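Local coordinates for protein cellulase (Bacteroides salanitronis, PDB 6WQY) that probably hydrolyses internal beta-1,4-glucosidic bonds of cellulose and related plant polysaccharides, as a GH5_4 endoglucanase of broad specificity, with the TIM-barrel catalytic domain present in this chain, at residues A[229-234]-A[248-253]; A[130-135]-A[193-198]. All coordinates share one frame; numbering follows the deposited sequence. Where two conformers were deposited one is given.

Contact 1 of 2, residues A[229-234]-A[248-253]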
loop_
_atom_site.group_PDB
_atom_site.type_symbol
_atom_site.label_atom_id
_atom_site.label_comp_id
_atom_site.label_asym_id
_atom_site.label_seq_id
_atom_site.Cartn_x
_atom_site.Cartn_y
_atom_site.Cartn_z
ATOM N N ASP A 229 6.160 -14.250 -0.906
ATOM C CA ASP A 229 6.210 -15.689 -0.665
ATOM C C ASP A 229 5.265 -16.101 0.457
ATOM O O ASP A 229 4.538 -17.100 0.345
ATOM C CB ASP A 229 7.640 -16.132 -0.378
ATOM C CG ASP A 229 8.465 -16.187 -1.631
ATOM O OD1 ASP A 229 8.180 -17.055 -2.483
ATOM O OD2 ASP A 229 9.355 -15.323 -1.783
ATOM N N LEU A 230 5.274 -15.371 1.567
ATOM C CA LEU A 230 4.397 -15.744 2.672
ATOM C C LEU A 230 2.929 -15.550 2.326
ATOM O O LEU A 230 2.062 -16.228 2.898
ATOM C CB LEU A 230 4.755 -14.994 3.947
ATOM C CG LEU A 230 6.156 -15.273 4.483
ATOM C CD1 LEU A 230 6.375 -14.499 5.779
ATOM C CD2 LEU A 230 6.378 -16.756 4.728
ATOM N N THR A 231 2.640 -14.619 1.417
ATOM C CA THR A 231 1.273 -14.394 0.952
ATOM C C THR A 231 0.817 -15.546 0.056
ATOM O O THR A 231 -0.220 -16.177 0.308
ATOM C CB THR A 231 1.191 -13.049 0.224
ATOM O OG1 THR A 231 1.553 -12.003 1.136
ATOM C CG2 THR A 231 -0.215 -12.760 -0.290
ATOM N N VAL A 232 1.581 -15.872 -0.988
ATOM C CA VAL A 232 1.122 -16.959 -1.851
ATOM C C VAL A 232 1.022 -18.272 -1.079
ATOM O O VAL A 232 0.162 -19.111 -1.381
ATOM C CB VAL A 232 1.962 -17.105 -3.138
ATOM C CG1 VAL A 232 1.995 -15.790 -3.911
ATOM C CG2 VAL A 232 3.357 -17.605 -2.834
ATOM N N GLU A 233 1.887 -18.486 -0.085
ATOM C CA GLU A 233 1.867 -19.748 0.646
ATOM C C GLU A 233 0.762 -19.823 1.691
ATOM O O GLU A 233 0.231 -20.919 1.931
ATOM C CB GLU A 233 3.230 -19.974 1.312
ATOM C CG GLU A 233 4.368 -20.136 0.300
ATOM C CD GLU A 233 5.757 -19.886 0.872
ATOM O OE1 GLU A 233 5.880 -19.609 2.084
ATOM O OE2 GLU A 233 6.733 -19.964 0.091
ATOM N N ASN A 234 0.395 -18.718 2.323
ATOM C CA ASN A 234 -0.434 -18.777 3.521
ATOM C C ASN A 234 -1.678 -17.911 3.502
ATOM O O ASN A 234 -2.558 -18.119 4.355
ATOM C CB ASN A 234 0.385 -18.436 4.777
ATOM C CG ASN A 234 1.645 -19.256 4.874
ATOM O OD1 ASN A 234 2.761 -18.744 4.647
ATOM N ND2 ASN A 234 1.493 -20.504 5.184
ATOM N N VAL A 248 -5.661 -8.696 -3.148
ATOM C CA VAL A 248 -4.530 -9.075 -2.301
ATOM C C VAL A 248 -3.464 -7.994 -2.377
ATOM O O VAL A 248 -2.981 -7.653 -3.461
ATOM C CB VAL A 248 -3.952 -10.421 -2.744
ATOM C CG1 VAL A 248 -2.839 -10.871 -1.813
ATOM C CG2 VAL A 248 -5.050 -11.484 -2.825
ATOM N N ALA A 249 -3.067 -7.471 -1.224
ATOM C CA ALA A 249 -2.047 -6.436 -1.137
ATOM C C ALA A 249 -0.697 -7.052 -0.802
ATOM O O ALA A 249 -0.588 -7.787 0.177
ATOM C CB ALA A 249 -2.419 -5.435 -0.038
ATOM N N VAL A 250 0.340 -6.726 -1.598
ATOM C CA VAL A 250 1.721 -7.081 -1.285
ATOM C C VAL A 250 2.582 -5.829 -1.408
ATOM O O VAL A 250 2.212 -4.857 -2.060
ATOM C CB VAL A 250 2.276 -8.212 -2.174
ATOM C CG1 VAL A 250 1.506 -9.501 -1.944
ATOM C CG2 VAL A 250 2.276 -7.823 -3.632
ATOM N N HIS A 251 3.762 -5.875 -0.795
ATOM C CA HIS A 251 4.768 -4.827 -0.962
ATOM C C HIS A 251 6.003 -5.446 -1.597
ATOM O O HIS A 251 6.294 -6.630 -1.387
ATOM C CB HIS A 251 5.134 -4.164 0.377
ATOM C CG HIS A 251 3.991 -3.428 1.010
ATOM N ND1 HIS A 251 4.056 -2.856 2.260
ATOM C CD2 HIS A 251 2.750 -3.156 0.547
ATOM C CE1 HIS A 251 2.902 -2.268 2.544
ATOM N NE2 HIS A 251 2.085 -2.435 1.522
ATOM N N PHE A 252 6.736 -4.648 -2.379
ATOM C CA PHE A 252 7.868 -5.176 -3.129
ATOM C C PHE A 252 8.968 -4.132 -3.220
ATOM O O PHE A 252 8.846 -3.175 -3.990
ATOM C CB PHE A 252 7.462 -5.618 -4.536
ATOM C CG PHE A 252 8.595 -6.214 -5.322
ATOM C CD1 PHE A 252 8.976 -7.534 -5.119
ATOM C CD2 PHE A 252 9.295 -5.460 -6.254
ATOM C CE1 PHE A 252 10.014 -8.087 -5.841
ATOM C CE2 PHE A 252 10.334 -6.012 -6.971
ATOM C CZ PHE A 252 10.692 -7.321 -6.762
ATOM N N TYR A 253 10.047 -4.359 -2.483
ATOM C CA TYR A 253 11.216 -3.492 -2.489
ATOM C C TYR A 253 12.483 -4.257 -2.866
ATOM O O TYR A 253 13.596 -3.722 -2.730
ATOM C CB TYR A 253 11.412 -2.852 -1.127
ATOM C CG TYR A 253 10.377 -1.830 -0.710
ATOM C CD1 TYR A 253 10.419 -0.547 -1.235
ATOM C CD2 TYR A 253 9.404 -2.127 0.238
ATOM C CE1 TYR A 253 9.531 0.422 -0.818
ATOM C CE2 TYR A 253 8.497 -1.164 0.645
ATOM C CZ TYR A 253 8.569 0.114 0.122
ATOM O OH TYR A 253 7.759 1.140 0.546
HETATM O O HOH W 1 0.825 -9.418 1.505
#

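Contact 2 of 2, residues A[130-135]-A[193-198]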
loop_
_atom_site.group_PDB
_atom_site.type_symbol
_atom_site.label_atom_id
_atom_site.label_comp_id
_atom_site.label_asym_id
_atom_site.label_seq_id
_atom_site.Cartn_x
_atom_site.Cartn_y
_atom_site.Cartn_z
ATOM N N LEU A 130 -2.485 -3.608 17.743
ATOM C CA LEU A 130 -2.686 -4.564 16.657
ATOM C C LEU A 130 -1.514 -5.530 16.749
ATOM O O LEU A 130 -0.469 -5.315 16.137
ATOM C CB LEU A 130 -2.776 -3.778 15.358
ATOM C CG LEU A 130 -3.113 -4.522 14.078
ATOM C CD1 LEU A 130 -4.361 -5.363 14.176
ATOM C CD2 LEU A 130 -3.251 -3.490 12.969
ATOM N N ASP A 131 -1.682 -6.591 17.555
ATOM C CA ASP A 131 -0.582 -7.394 18.111
ATOM C C ASP A 131 -0.739 -8.870 17.756
ATOM O O ASP A 131 -1.349 -9.645 18.496
ATOM C CB ASP A 131 -0.612 -7.174 19.638
ATOM C CG ASP A 131 0.407 -7.998 20.388
ATOM O OD1 ASP A 131 1.265 -8.675 19.794
ATOM O OD2 ASP A 131 0.313 -7.995 21.657
ATOM N N ILE A 132 -0.159 -9.256 16.616
ATOM C CA ILE A 132 -0.287 -10.625 16.113
ATOM C C ILE A 132 0.430 -11.619 17.015
ATOM O O ILE A 132 -0.014 -12.763 17.164
ATOM C CB ILE A 132 0.209 -10.704 14.655
ATOM C CG1 ILE A 132 -0.073 -12.069 14.019
ATOM C CG2 ILE A 132 1.708 -10.401 14.571
ATOM C CD1 ILE A 132 -1.529 -12.306 13.689
ATOM N N LYS A 133 1.555 -11.226 17.608
ATOM C CA LYS A 133 2.325 -12.179 18.393
ATOM C C LYS A 133 1.497 -12.718 19.548
ATOM O O LYS A 133 1.385 -13.934 19.740
ATOM C CB LYS A 133 3.611 -11.542 18.912
ATOM C CG LYS A 133 4.546 -12.584 19.539
ATOM C CD LYS A 133 5.912 -12.027 19.947
ATOM C CE LYS A 133 5.794 -11.037 21.097
ATOM N NZ LYS A 133 7.111 -10.457 21.503
ATOM N N ASP A 134 0.888 -11.815 20.320
ATOM C CA ASP A 134 0.101 -12.232 21.474
ATOM C C ASP A 134 -1.295 -12.687 21.087
ATOM O O ASP A 134 -1.861 -13.542 21.769
ATOM C CB ASP A 134 0.055 -11.106 22.501
ATOM C CG ASP A 134 1.429 -10.766 23.045
ATOM O OD1 ASP A 134 2.139 -11.690 23.498
ATOM O OD2 ASP A 134 1.801 -9.572 22.995
ATOM N N ALA A 135 -1.862 -12.162 20.003
ATOM C CA ALA A 135 -3.163 -12.653 19.572
ATOM C C ALA A 135 -3.095 -14.124 19.209
ATOM O O ALA A 135 -4.072 -14.859 19.411
ATOM C CB ALA A 135 -3.660 -11.867 18.365
ATOM N N TYR A 193 -0.319 -17.079 10.820
ATOM C CA TYR A 193 -0.912 -16.883 9.499
ATOM C C TYR A 193 -2.430 -16.985 9.565
ATOM O O TYR A 193 -3.154 -16.220 8.897
ATOM C CB TYR A 193 -0.381 -17.904 8.492
ATOM C CG TYR A 193 1.114 -17.864 8.281
ATOM C CD1 TYR A 193 1.798 -16.674 8.166
ATOM C CD2 TYR A 193 1.848 -19.039 8.218
ATOM C CE1 TYR A 193 3.171 -16.652 7.994
ATOM C CE2 TYR A 193 3.216 -19.037 8.045
ATOM C CZ TYR A 193 3.880 -17.830 7.930
ATOM O OH TYR A 193 5.245 -17.759 7.777
ATOM N N ALA A 194 -2.932 -17.931 10.356
ATOM C CA ALA A 194 -4.367 -18.117 10.481
ATOM C C ALA A 194 -5.015 -16.916 11.153
ATOM O O ALA A 194 -6.098 -16.483 10.750
ATOM C CB ALA A 194 -4.675 -19.392 11.264
ATOM N N VAL A 195 -4.373 -16.369 12.184
ATOM C CA VAL A 195 -4.921 -15.196 12.860
ATOM C C VAL A 195 -5.028 -14.015 11.907
ATOM O O VAL A 195 -6.053 -13.321 11.886
ATOM C CB VAL A 195 -4.088 -14.863 14.109
ATOM C CG1 VAL A 195 -4.488 -13.512 14.672
ATOM C CG2 VAL A 195 -4.251 -15.950 15.155
ATOM N N LEU A 196 -3.993 -13.765 11.102
ATOM C CA LEU A 196 -4.077 -12.663 10.147
ATOM C C LEU A 196 -5.228 -12.889 9.170
ATOM O O LEU A 196 -5.978 -11.957 8.837
ATOM C CB LEU A 196 -2.748 -12.494 9.416
ATOM C CG LEU A 196 -2.738 -11.392 8.367
ATOM C CD1 LEU A 196 -3.150 -10.029 8.903
ATOM C CD2 LEU A 196 -1.345 -11.288 7.738
ATOM N N ASN A 197 -5.399 -14.119 8.705
ATOM C CA ASN A 197 -6.528 -14.401 7.829
ATOM C C ASN A 197 -7.860 -14.143 8.530
ATOM O O ASN A 197 -8.807 -13.635 7.907
ATOM C CB ASN A 197 -6.445 -15.827 7.287
ATOM C CG ASN A 197 -5.367 -15.987 6.220
ATOM O OD1 ASN A 197 -5.191 -15.119 5.363
ATOM N ND2 ASN A 197 -4.653 -17.100 6.253
ATOM N N GLU A 198 -7.953 -14.474 9.823
ATOM C CA GLU A 198 -9.153 -14.180 10.595
ATOM C C GLU A 198 -9.390 -12.679 10.691
ATOM O O GLU A 198 -10.537 -12.213 10.589
ATOM C CB GLU A 198 -9.036 -14.758 12.016
ATOM C CG GLU A 198 -9.026 -16.266 12.108
ATOM C CD GLU A 198 -8.708 -16.821 13.507
ATOM O OE1 GLU A 198 -8.693 -16.061 14.517
ATOM O OE2 GLU A 198 -8.475 -18.055 13.603
#

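Contact 1 of 2, residues A[229-234]-A[248-253]
Two partners grip Thr231 OG1: it is hydrogen-bonded to the main-chain oxygen of Asn227, the residue just before the helix, and it accepts a bond from a water, its OG1 2.7 Å from the water O. The same water donates its second hydrogen to Ala249 O, at a short 2.5 Å from the water O, and so bridges helix 228-234 to strand 246-251. These elements belong to one beta-alpha-beta crossover of the (beta/alpha)8 TIM barrel, in which strand 219-222 leads through the helix to the neighbouring parallel strand. With chi1 at -61°, OG1 sits beside the backbone N, facing the carbonyl of Asn227, while CG2 is anti to that N and faces the strand. The methyl group carries the apolar half of the contact, Thr231 CG2 meeting Val248 CG1 at 3.6 Å as the two side chains run past each other in opposite senses. Val250 meets the threonine at a slant, its CG1 4.0 Å from Thr231 CG2 and equally far from Thr231 OG1. Both valines point outward to the helix layer, whereas Ala249 between them points away from the helix, and its methyl touches Tyr306 of strand 305-310. The interface is thus one helix residue set against alternate residues of the strand, with CA of Thr231 7.7 Å from CA of Val250. Around it, Phe235 packs on Val248 and Met294 of helix 284-299 on Val250. All three residues that touch across the interface are buried, so the water serves two polar atoms buried between the barrel strand and the helix that packs on it. Val250 turns a single methyl to the threonine: its CG1, anti to its own carbonyl carbon (chi1 -64°), also lies 4.2 Å from Thr231 CB.

Contact 2 of 2, residues A[130-135]-A[193-198]
A small apolar contact between a one-turn helix and a long helix joins Ile132 and Ala135 to Val195 and Leu196, on the outer side of the barrel. Ile132 reaches across with the end of its chain: CG1 is anti to the backbone N (chi1 -172°), and the following turn at chi2 (73°) carries CD1 over to the first turns of helix 191-209. In the conformer described, one of two modelled, Ile132 CD1 lies 3.6 Å from Val195 CB and 4.4 Å from Leu196 CB; its still closer approach to Val195 CG1 is tighter than normal van der Waals contact and therefore doubtful. Ala135, one turn along, points its methyl at the same branch, with CB 4.1 Å from Val195 CG1. In this TIM barrel, helix 132-135 lies in the connection between strand 114-118 and helix 139-159, while helix 191-209 follows the next strand, 167-170. Trp199 extends the apolar surface, touching Ile132 and Ala135, and Asn142 of helix 139-159 lies against both Ala135 and Val195. Asp131 is the N-cap of the short helix. Its OD1 accepts a nearly straight bond from Asp134 N at 3.2 Å (175° at the hydrogen), although the N-H arrives from above the carboxylate plane. Ser126 OG is hydrogen-bonded to this same oxygen and to Lys133 N.

Overall arrangement
Contacts 1 and 2 lie in series along the chain, their centres 16 Å apart, and they meet where helix 228-234 ends against helix 191-209. Asn234 O and Asn197 ND2 form a probable hydrogen bond of 3.0 Å, while Tyr193 packs on Leu230. Contact 1 is the deeper, about 12 Å between its centre and that of the chain, against 19 Å for contact 2, whose Ala135 side chain is about 10 Å from a bound magnesium ion. Beyond Val250, His251 is hydrogen-bonded to Glu174, just after strand 167-170, and Tyr253 to Glu309, near the end of strand 305-310, positions consistent with the glutamate pair of family 5 active sites.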